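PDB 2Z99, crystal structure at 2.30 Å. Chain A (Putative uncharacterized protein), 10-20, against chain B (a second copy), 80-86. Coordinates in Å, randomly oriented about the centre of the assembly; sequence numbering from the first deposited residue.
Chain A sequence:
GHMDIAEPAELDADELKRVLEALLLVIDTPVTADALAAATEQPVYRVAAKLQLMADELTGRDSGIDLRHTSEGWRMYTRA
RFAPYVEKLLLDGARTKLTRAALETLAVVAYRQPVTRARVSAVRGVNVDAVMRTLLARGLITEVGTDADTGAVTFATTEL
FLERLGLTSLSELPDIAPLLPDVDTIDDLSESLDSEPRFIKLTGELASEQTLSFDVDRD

Chain A (10-20) ELDADELKRVL
Chain B (80-86) ARFAPYV

A two-pronged salt bridge is the strongest polar interaction between these two copies of one protein: R81(B) NH2 donates to E15(A) OE1 at a very short 2.5 Å, and R81(B) NH1 to E15(A) OE2 at 3.1 Å. OE1 lies near the guanidinium plane, at its edge. R81(B) reaches across with chi angles p, t, m and -124°; E15(A), its CA-to-CB bond sideways, brings its end nearer chain B, with chi1 -96°, chi2 m and chi3 -66°. E15(A) OE2 also accepts from R18(A) NH1 at 2.7 Å, so one carboxylate serves two arginines and offsets their like charges, R18(A) NE lying 4.4 Å from R81(B) NH1. R18(A) is m, t, t. Chain A is extended at residues 10-11, then helical from A13(A); D12(A), chi1 p, caps the helix, its OD1 accepting from E15(A) N at 2.9 Å. Chain B makes a 3-10 turn at 81-82, with F82(B) as N-cap of the helix from A83(B). The nearest CA atoms are V19(A) CA and F82(B) CA, 6.4 Å apart. V19(A), chi1 t, packs against two rings, both chi1 m: CG1 sits over the Y85(B) face, 3.5 Å from CD2, in a CH-pi contact, and CG2 lies 4.0 Å from F82(B) CD1. R18(A) CB packs 3.5 Å from F82(B) CZ. Beyond, L11(A) CD2 approaches Y85(B) OH to 3.3 Å.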

# COMPACT_ATOMS: atom_id res chain seq x y z
N GLU A 10 -2.95 -0.13 28.83
CA GLU A 10 -4.10 0.70 28.47
C GLU A 10 -3.69 1.96 27.71
O GLU A 10 -2.71 2.62 28.07
CB GLU A 10 -4.89 1.10 29.72
CG GLU A 10 -6.38 0.77 29.63
CD GLU A 10 -6.96 1.02 28.24
OE1 GLU A 10 -6.69 0.20 27.33
OE2 GLU A 10 -7.69 2.02 28.06
N LEU A 11 -4.46 2.28 26.68
CA LEU A 11 -4.19 3.43 25.83
C LEU A 11 -5.26 4.50 25.97
O LEU A 11 -6.45 4.23 25.80
CB LEU A 11 -4.15 2.99 24.37
CG LEU A 11 -3.64 1.59 24.02
CD1 LEU A 11 -4.05 1.25 22.59
CD2 LEU A 11 -2.15 1.52 24.19
N ASP A 12 -4.85 5.73 26.26
CA ASP A 12 -5.82 6.81 26.37
C ASP A 12 -6.26 7.17 24.96
O ASP A 12 -5.75 6.63 23.98
CB ASP A 12 -5.22 8.04 27.08
CG ASP A 12 -4.06 8.66 26.32
OD1 ASP A 12 -4.22 8.94 25.11
OD2 ASP A 12 -3.01 8.91 26.94
N ALA A 13 -7.21 8.09 24.86
CA ALA A 13 -7.75 8.51 23.58
C ALA A 13 -6.66 8.79 22.55
O ALA A 13 -6.68 8.26 21.44
CB ALA A 13 -8.61 9.74 23.76
N ASP A 14 -5.72 9.64 22.94
CA ASP A 14 -4.62 10.02 22.06
C ASP A 14 -3.71 8.87 21.66
O ASP A 14 -3.16 8.87 20.56
CB ASP A 14 -3.80 11.15 22.71
CG ASP A 14 -4.42 12.51 22.49
OD1 ASP A 14 -5.58 12.57 22.00
OD2 ASP A 14 -3.76 13.53 22.80
N GLU A 15 -3.53 7.88 22.52
CA GLU A 15 -2.68 6.75 22.16
C GLU A 15 -3.40 5.83 21.18
O GLU A 15 -2.83 5.42 20.18
CB GLU A 15 -2.27 5.95 23.39
CG GLU A 15 -0.92 6.34 23.91
CD GLU A 15 0.16 6.19 22.87
OE1 GLU A 15 0.44 5.04 22.46
OE2 GLU A 15 0.74 7.22 22.45
N LEU A 16 -4.66 5.53 21.46
CA LEU A 16 -5.46 4.67 20.60
C LEU A 16 -5.48 5.24 19.18
O LEU A 16 -5.40 4.49 18.20
CB LEU A 16 -6.89 4.57 21.12
CG LEU A 16 -7.66 3.25 20.96
CD1 LEU A 16 -9.05 3.55 20.41
CD2 LEU A 16 -6.92 2.30 20.06
N LYS A 17 -5.59 6.56 19.08
CA LYS A 17 -5.62 7.22 17.79
C LYS A 17 -4.31 6.97 17.05
O LYS A 17 -4.30 6.72 15.85
CB LYS A 17 -5.87 8.72 17.96
CG LYS A 17 -5.92 9.51 16.66
CD LYS A 17 -6.86 10.70 16.80
CE LYS A 17 -6.81 11.63 15.59
NZ LYS A 17 -5.61 12.51 15.61
N ARG A 18 -3.20 7.01 17.78
CA ARG A 18 -1.90 6.79 17.18
C ARG A 18 -1.79 5.37 16.65
O ARG A 18 -1.52 5.17 15.46
CB ARG A 18 -0.80 7.03 18.21
CG ARG A 18 -0.82 8.44 18.77
CD ARG A 18 0.32 8.65 19.72
NE ARG A 18 0.42 10.05 20.09
CZ ARG A 18 0.12 10.54 21.29
NH1 ARG A 18 -0.29 9.73 22.26
NH2 ARG A 18 0.22 11.84 21.51
N VAL A 19 -1.98 4.39 17.52
CA VAL A 19 -1.91 3.00 17.11
C VAL A 19 -2.78 2.78 15.86
O VAL A 19 -2.32 2.19 14.88
CB VAL A 19 -2.39 2.07 18.24
CG1 VAL A 19 -2.28 0.63 17.80
CG2 VAL A 19 -1.55 2.29 19.49
N LEU A 20 -4.02 3.27 15.88
CA LEU A 20 -4.90 3.09 14.74
C LEU A 20 -4.37 3.72 13.45
O LEU A 20 -4.67 3.25 12.35
CB LEU A 20 -6.31 3.61 15.04
CG LEU A 20 -7.11 2.81 16.08
CD1 LEU A 20 -8.52 3.38 16.26
CD2 LEU A 20 -7.18 1.35 15.63
N ALA B 80 8.23 3.81 14.66
CA ALA B 80 8.91 2.75 15.41
C ALA B 80 8.16 2.07 16.56
O ALA B 80 7.82 0.88 16.46
CB ALA B 80 10.26 3.27 15.94
N ARG B 81 7.92 2.80 17.64
CA ARG B 81 7.25 2.26 18.81
C ARG B 81 5.97 1.47 18.53
O ARG B 81 5.54 0.70 19.37
CB ARG B 81 6.94 3.38 19.82
CG ARG B 81 6.18 4.59 19.24
CD ARG B 81 5.88 5.67 20.30
NE ARG B 81 4.90 5.20 21.27
CZ ARG B 81 3.76 5.82 21.55
NH1 ARG B 81 3.45 6.96 20.94
NH2 ARG B 81 2.90 5.27 22.39
N PHE B 82 5.37 1.64 17.36
CA PHE B 82 4.14 0.93 17.09
C PHE B 82 4.29 -0.41 16.36
O PHE B 82 3.30 -1.03 15.97
CB PHE B 82 3.19 1.85 16.31
CG PHE B 82 2.86 3.12 17.04
CD1 PHE B 82 2.10 3.10 18.20
CD2 PHE B 82 3.34 4.35 16.58
CE1 PHE B 82 1.83 4.27 18.90
CE2 PHE B 82 3.07 5.53 17.27
CZ PHE B 82 2.31 5.49 18.43
N ALA B 83 5.53 -0.86 16.17
CA ALA B 83 5.79 -2.12 15.48
C ALA B 83 4.97 -3.27 16.07
O ALA B 83 4.25 -3.96 15.36
CB ALA B 83 7.29 -2.46 15.53
N PRO B 84 5.07 -3.46 17.40
CA PRO B 84 4.33 -4.53 18.08
C PRO B 84 2.88 -4.66 17.62
O PRO B 84 2.39 -5.76 17.40
CB PRO B 84 4.45 -4.14 19.55
CG PRO B 84 5.81 -3.53 19.61
CD PRO B 84 5.84 -2.66 18.37
N TYR B 85 2.19 -3.53 17.50
CA TYR B 85 0.80 -3.56 17.06
C TYR B 85 0.70 -3.98 15.60
O TYR B 85 -0.23 -4.68 15.21
CB TYR B 85 0.15 -2.19 17.24
CG TYR B 85 0.06 -1.75 18.68
CD1 TYR B 85 1.08 -0.99 19.26
CD2 TYR B 85 -1.02 -2.12 19.46
CE1 TYR B 85 1.02 -0.62 20.61
CE2 TYR B 85 -1.10 -1.76 20.80
CZ TYR B 85 -0.08 -1.01 21.37
OH TYR B 85 -0.17 -0.67 22.70
N VAL B 86 1.65 -3.53 14.79
CA VAL B 86 1.65 -3.89 13.39
C VAL B 86 1.84 -5.41 13.27
O VAL B 86 1.14 -6.07 12.51
CB VAL B 86 2.78 -3.18 12.62
CG1 VAL B 86 2.74 -3.56 11.16
CG2 VAL B 86 2.62 -1.68 12.76